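Local coordinates for abhydrolase domain-containing protein (Exiguobacterium antarcticum, PDB 5H3H) that hydrolyses esters as a member of the alpha/beta hydrolase fold family, and may also act as a perhydrolase, at residues E244-G247 and D253-E256; F37-N42 and Q174-N179. All blocks are in the same frame, centred on the assembly; numbering follows the deposited sequence.

Contact 1: E244-G247 and D253-E256; sequences EESG and DERE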
loop_
_atom_site.group_PDB
_atom_site.type_symbol
_atom_site.label_atom_id
_atom_site.label_comp_id
_atom_site.label_asym_id
_atom_site.label_seq_id
_atom_site.Cartn_x
_atom_site.Cartn_y
_atom_site.Cartn_z
ATOM N N GLU B 244 4.636 -5.277 33.209
ATOM C CA GLU B 244 4.080 -4.755 34.477
ATOM C C GLU B 244 5.081 -3.932 35.217
ATOM O O GLU B 244 4.716 -3.041 35.993
ATOM C CB GLU B 244 3.627 -5.895 35.431
ATOM C CG GLU B 244 2.678 -6.930 34.804
ATOM C CD GLU B 244 1.213 -6.489 34.736
ATOM O OE1 GLU B 244 0.867 -5.264 34.847
ATOM O OE2 GLU B 244 0.389 -7.409 34.568
ATOM N N GLU B 245 6.357 -4.240 35.001
ATOM C CA GLU B 245 7.407 -3.690 35.787
ATOM C C GLU B 245 8.215 -2.645 34.979
ATOM O O GLU B 245 9.246 -2.176 35.449
ATOM C CB GLU B 245 8.308 -4.848 36.298
ATOM C CG GLU B 245 7.592 -5.923 37.136
ATOM C CD GLU B 245 8.370 -7.232 37.299
ATOM O OE1 GLU B 245 9.623 -7.210 37.292
ATOM O OE2 GLU B 245 7.735 -8.314 37.493
ATOM N N SER B 246 7.706 -2.198 33.825
ATOM C CA SER B 246 8.490 -1.381 32.916
ATOM C C SER B 246 7.871 -0.052 32.641
ATOM O O SER B 246 6.659 0.072 32.545
ATOM C CB SER B 246 8.659 -2.083 31.552
ATOM O OG SER B 246 9.321 -3.308 31.736
ATOM N N GLY B 247 8.740 0.919 32.458
ATOM C CA GLY B 247 8.397 2.171 31.885
ATOM C C GLY B 247 8.525 2.054 30.369
ATOM O O GLY B 247 8.287 0.990 29.740
ATOM N N ASP B 253 14.316 -2.261 31.464
ATOM C CA ASP B 253 13.530 -2.461 32.690
ATOM C C ASP B 253 13.183 -3.970 32.895
ATOM O O ASP B 253 13.271 -4.455 34.030
ATOM C CB ASP B 253 12.212 -1.631 32.695
ATOM C CG ASP B 253 12.392 -0.153 33.066
ATOM O OD1 ASP B 253 13.364 0.243 33.727
ATOM O OD2 ASP B 253 11.484 0.633 32.749
ATOM N N GLU B 254 12.822 -4.677 31.809
ATOM C CA GLU B 254 12.502 -6.123 31.799
ATOM C C GLU B 254 13.206 -6.773 30.629
ATOM O O GLU B 254 12.616 -7.423 29.788
ATOM C CB GLU B 254 10.970 -6.410 31.745
ATOM C CG GLU B 254 10.218 -6.134 33.080
ATOM C CD GLU B 254 8.671 -6.330 33.043
ATOM O OE1 GLU B 254 7.906 -5.304 32.922
ATOM O OE2 GLU B 254 8.210 -7.496 33.117
ATOM N N ARG B 255 14.510 -6.580 30.618
ATOM C CA ARG B 255 15.341 -7.045 29.557
ATOM C C ARG B 255 15.044 -8.463 29.095
ATOM O O ARG B 255 14.813 -8.702 27.911
ATOM C CB ARG B 255 16.816 -6.939 29.932
ATOM C CG ARG B 255 17.671 -7.093 28.667
ATOM C CD ARG B 255 18.953 -7.889 28.734
ATOM N NE ARG B 255 18.863 -9.133 29.500
ATOM C CZ ARG B 255 19.172 -9.202 30.779
ATOM N NH1 ARG B 255 19.540 -8.101 31.425
ATOM N NH2 ARG B 255 19.051 -10.350 31.429
ATOM N N GLU B 256 15.121 -9.407 30.026
ATOM C CA GLU B 256 14.917 -10.814 29.721
ATOM C C GLU B 256 13.541 -11.133 29.160
ATOM O O GLU B 256 13.422 -11.835 28.107
ATOM C CB GLU B 256 15.198 -11.650 30.969
ATOM C CG GLU B 256 15.615 -13.076 30.659
ATOM C CD GLU B 256 17.109 -13.207 30.420
ATOM O OE1 GLU B 256 17.743 -12.226 29.963
ATOM O OE2 GLU B 256 17.664 -14.301 30.678
#
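Two donors from residues 244-247, in the loop after strand 239-243 of the alpha/beta hydrolase fold, converge on one carboxylate oxygen of Glu-254. Ser-246 OG donates to Glu-254 OE1 over 2.7 Å, and Glu-245 N reaches the same OE1 at 2.8 Å. They arrive from opposite faces of the carboxylate: the hydroxyl on the anti side, 24° out of the plane, the amide far more steeply, 53° out of it. One residue further on, Gly-247 N donates to Asp-253 OD2 at 2.8 Å. Its bond is fairly straight (163° at the hydrogen) and again meets the anti side. The loop runs on to His-248, the probable histidine of a Ser-His-Asp triad; the two acidic side chains thus tie it to the junction of helices 250-253 and 255-267. Glu-254 occupies the N-cap position of the second helix, yet its side chain leaves the helix end, extended beyond CG, to reach the loop. An alanine at this position is likely to leave the Glu-245 amide and the Ser-246 hydroxyl without their shared acceptor. In the next shell, Asp-253 OD2 also accepts from Ala-166 N and OD1 bonds His-169 NE2, which fixes the rotation of that carboxylate, while Ser-246 has backbone hydrogen bonds with Lys-219. The carboxylates of Glu-245 and Glu-254 are stacked almost parallel; this proximity may raise the proton affinity of one somewhat, with the two donors on OE1 working the other way, and Lys-257 offers Glu-254 OE2 a long, weak ion pair. The closest pair of carboxylate oxygens, Glu-245 OE1 and Glu-254 OE2, is 4.4 Å apart.

Contact 2: F37-N42 and Q174-N179; sequences FEYQKN and QQWFHN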
loop_
_atom_site.group_PDB
_atom_site.type_symbol
_atom_site.label_atom_id
_atom_site.label_comp_id
_atom_site.label_asym_id
_atom_site.label_seq_id
_atom_site.Cartn_x
_atom_site.Cartn_y
_atom_site.Cartn_z
ATOM N N PHE B 37 19.142 -1.447 20.760
ATOM C CA PHE B 37 18.597 -2.810 20.723
ATOM C C PHE B 37 19.664 -3.866 21.015
ATOM O O PHE B 37 19.403 -5.082 20.840
ATOM C CB PHE B 37 17.989 -3.099 19.338
ATOM C CG PHE B 37 16.769 -2.296 19.018
ATOM C CD1 PHE B 37 15.622 -2.405 19.808
ATOM C CD2 PHE B 37 16.749 -1.425 17.930
ATOM C CE1 PHE B 37 14.481 -1.677 19.503
ATOM C CE2 PHE B 37 15.627 -0.682 17.625
ATOM C CZ PHE B 37 14.454 -0.830 18.415
ATOM N N GLU B 38 20.858 -3.460 21.434
ATOM C CA GLU B 38 21.964 -4.419 21.516
ATOM C C GLU B 38 21.666 -5.725 22.285
ATOM O O GLU B 38 22.057 -6.784 21.818
ATOM C CB GLU B 38 23.261 -3.761 22.012
ATOM C CG GLU B 38 23.571 -3.818 23.507
ATOM C CD GLU B 38 24.944 -3.198 23.834
ATOM O OE1 GLU B 38 25.425 -2.318 23.051
ATOM O OE2 GLU B 38 25.568 -3.613 24.824
ATOM N N TYR B 39 21.003 -5.613 23.459
ATOM C CA TYR B 39 20.638 -6.769 24.308
ATOM C C TYR B 39 19.692 -7.769 23.600
ATOM O O TYR B 39 19.790 -8.973 23.813
ATOM C CB TYR B 39 20.099 -6.304 25.699
ATOM C CG TYR B 39 21.163 -5.551 26.432
ATOM C CD1 TYR B 39 22.238 -6.226 26.981
ATOM C CD2 TYR B 39 21.213 -4.141 26.385
ATOM C CE1 TYR B 39 23.311 -5.542 27.539
ATOM C CE2 TYR B 39 22.270 -3.459 26.945
ATOM C CZ TYR B 39 23.324 -4.167 27.526
ATOM O OH TYR B 39 24.409 -3.509 28.095
ATOM N N GLN B 40 18.802 -7.249 22.755
ATOM C CA GLN B 40 17.932 -8.048 21.914
ATOM C C GLN B 40 18.682 -8.621 20.745
ATOM O O GLN B 40 18.557 -9.778 20.436
ATOM C CB GLN B 40 16.741 -7.223 21.408
ATOM C CG GLN B 40 15.734 -6.934 22.513
ATOM C CD GLN B 40 16.260 -5.940 23.520
ATOM O OE1 GLN B 40 16.664 -4.858 23.149
ATOM N NE2 GLN B 40 16.226 -6.277 24.787
ATOM N N LYS B 41 19.494 -7.802 20.106
ATOM C CA LYS B 41 20.260 -8.238 18.930
ATOM C C LYS B 41 21.126 -9.441 19.278
ATOM O O LYS B 41 21.253 -10.356 18.436
ATOM C CB LYS B 41 21.135 -7.070 18.399
ATOM C CG LYS B 41 22.226 -7.455 17.426
ATOM C CD LYS B 41 23.228 -6.315 17.258
ATOM C CE LYS B 41 24.107 -6.150 18.490
ATOM N NZ LYS B 41 25.082 -5.031 18.381
ATOM N N ASN B 42 21.740 -9.429 20.456
ATOM C CA ASN B 42 22.668 -10.522 20.866
ATOM C C ASN B 42 21.925 -11.836 20.824
ATOM O O ASN B 42 22.420 -12.818 20.269
ATOM C CB ASN B 42 23.234 -10.364 22.253
ATOM C CG ASN B 42 24.144 -9.172 22.401
ATOM O OD1 ASN B 42 24.752 -8.685 21.432
ATOM N ND2 ASN B 42 24.269 -8.703 23.643
ATOM N N GLN B 174 23.179 3.758 32.184
ATOM C CA GLN B 174 22.526 5.017 31.861
ATOM C C GLN B 174 23.392 5.907 30.995
ATOM O O GLN B 174 22.866 6.534 30.095
ATOM C CB GLN B 174 22.124 5.800 33.089
ATOM C CG GLN B 174 20.970 5.234 33.883
ATOM C CD GLN B 174 20.613 6.108 35.101
ATOM O OE1 GLN B 174 20.302 7.306 34.967
ATOM N NE2 GLN B 174 20.625 5.509 36.285
ATOM N N GLN B 175 24.710 5.978 31.258
ATOM C CA GLN B 175 25.578 6.835 30.474
ATOM C C GLN B 175 25.692 6.342 29.026
ATOM O O GLN B 175 25.749 7.134 28.075
ATOM C CB GLN B 175 26.954 6.934 31.089
ATOM C CG GLN B 175 27.879 7.990 30.464
ATOM C CD GLN B 175 27.441 9.461 30.707
ATOM O OE1 GLN B 175 26.923 9.807 31.756
ATOM N NE2 GLN B 175 27.639 10.320 29.699
ATOM N N TRP B 176 25.794 5.039 28.878
ATOM C CA TRP B 176 25.754 4.440 27.560
ATOM C C TRP B 176 24.524 4.919 26.776
ATOM O O TRP B 176 24.626 5.268 25.601
ATOM C CB TRP B 176 25.851 2.893 27.661
ATOM C CG TRP B 176 25.444 2.192 26.397
ATOM C CD1 TRP B 176 26.190 2.063 25.229
ATOM C CD2 TRP B 176 24.207 1.580 26.142
ATOM N NE1 TRP B 176 25.459 1.442 24.288
ATOM C CE2 TRP B 176 24.251 1.086 24.826
ATOM C CE3 TRP B 176 23.042 1.408 26.892
ATOM C CZ2 TRP B 176 23.150 0.424 24.226
ATOM C CZ3 TRP B 176 21.957 0.705 26.318
ATOM C CH2 TRP B 176 22.026 0.249 24.965
ATOM N N PHE B 177 23.364 4.837 27.403
ATOM C CA PHE B 177 22.111 5.133 26.750
ATOM C C PHE B 177 22.000 6.605 26.423
ATOM O O PHE B 177 21.598 6.976 25.309
ATOM C CB PHE B 177 20.910 4.597 27.532
ATOM C CG PHE B 177 19.625 4.793 26.814
ATOM C CD1 PHE B 177 19.309 3.979 25.719
ATOM C CD2 PHE B 177 18.772 5.822 27.165
ATOM C CE1 PHE B 177 18.131 4.170 25.001
ATOM C CE2 PHE B 177 17.570 5.997 26.472
ATOM C CZ PHE B 177 17.257 5.176 25.383
ATOM N N HIS B 178 22.388 7.434 27.389
ATOM C CA HIS B 178 22.531 8.872 27.156
ATOM C C HIS B 178 23.403 9.223 25.925
ATOM O O HIS B 178 22.984 9.981 25.030
ATOM C CB HIS B 178 23.109 9.492 28.403
ATOM C CG HIS B 178 23.222 10.975 28.328
ATOM N ND1 HIS B 178 24.409 11.618 28.114
ATOM C CD2 HIS B 178 22.283 11.943 28.388
ATOM C CE1 HIS B 178 24.210 12.920 28.085
ATOM N NE2 HIS B 178 22.930 13.140 28.268
ATOM N N ASN B 179 24.602 8.624 25.853
ATOM C CA ASN B 179 25.518 8.913 24.767
ATOM C C ASN B 179 24.987 8.474 23.382
ATOM O O ASN B 179 25.333 9.140 22.390
ATOM C CB ASN B 179 26.890 8.318 25.020
ATOM C CG ASN B 179 27.662 9.035 26.105
ATOM O OD1 ASN B 179 27.326 10.139 26.545
ATOM N ND2 ASN B 179 28.722 8.427 26.529
#
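Glu-38 OE1 lies against the indole of Trp-176, with three ring atoms close by: CZ2 at 3.8 Å, then NE1 and CE2, each at 4.0 Å from that oxygen. The approach is oblique to the ring, and the carboxylate plane is turned 53° from that of the indole. This is van der Waals contact of an acid with an aromatic system, not a hydrogen bond to the indole nitrogen. The two side chains run past each other in opposite directions, the glutamate extended beyond CG as it leaves helix 38-46 and the indole coming to meet it from helix 171-182. In Trp-176, CG stands anti to the backbone N (chi1 164°), which sends the ring out from its own helix toward helix 38-46. Its six-membered ring then meets Tyr-39 in an offset edge-to-face pair: the edge of the tyrosine is directed at the indole face, with centroids 6.0 Å apart and planes at 84°. The closest atoms of that pair are Tyr-39 CE2 and Trp-176 CH2, at 4.2 Å. Helix 38-46 belongs to the core of the alpha/beta hydrolase fold, whereas helix 171-182 is one of the helices inserted between strands 114-120 and 211-217, the usual place for a cap in this family. One indole therefore bridges cap and core near the surface. The next residue, the buried Phe-177, meets the rings of Phe-164 and Phe-165 and touches Met-36. On the core side, the CG methylene of Glu-38 also lies over one face of the Tyr-39 ring, 3.7 Å from the ring plane and nearer its periphery than its centre.

How the contacts relate
Both segments of contact 2 precede the second helix of contact 1 in the sequence, as they do its loop, and the two centres lie 14 Å apart within one alpha/beta hydrolase fold. They meet directly where Arg-255 CD packs against Tyr-39 CB at 3.6 Å, bringing the start of helix 255-267 against helix 38-46. Neither touches the bound ethaneperoxoic acid: Gly-247 of contact 1 is about 11 Å from it and the side chain of Trp-176 in contact 2 about 12 Å. Gly-247 precedes the pocket residue His-248, while Phe-177, within 174-179, meets the ring of the pocket residue Phe-164.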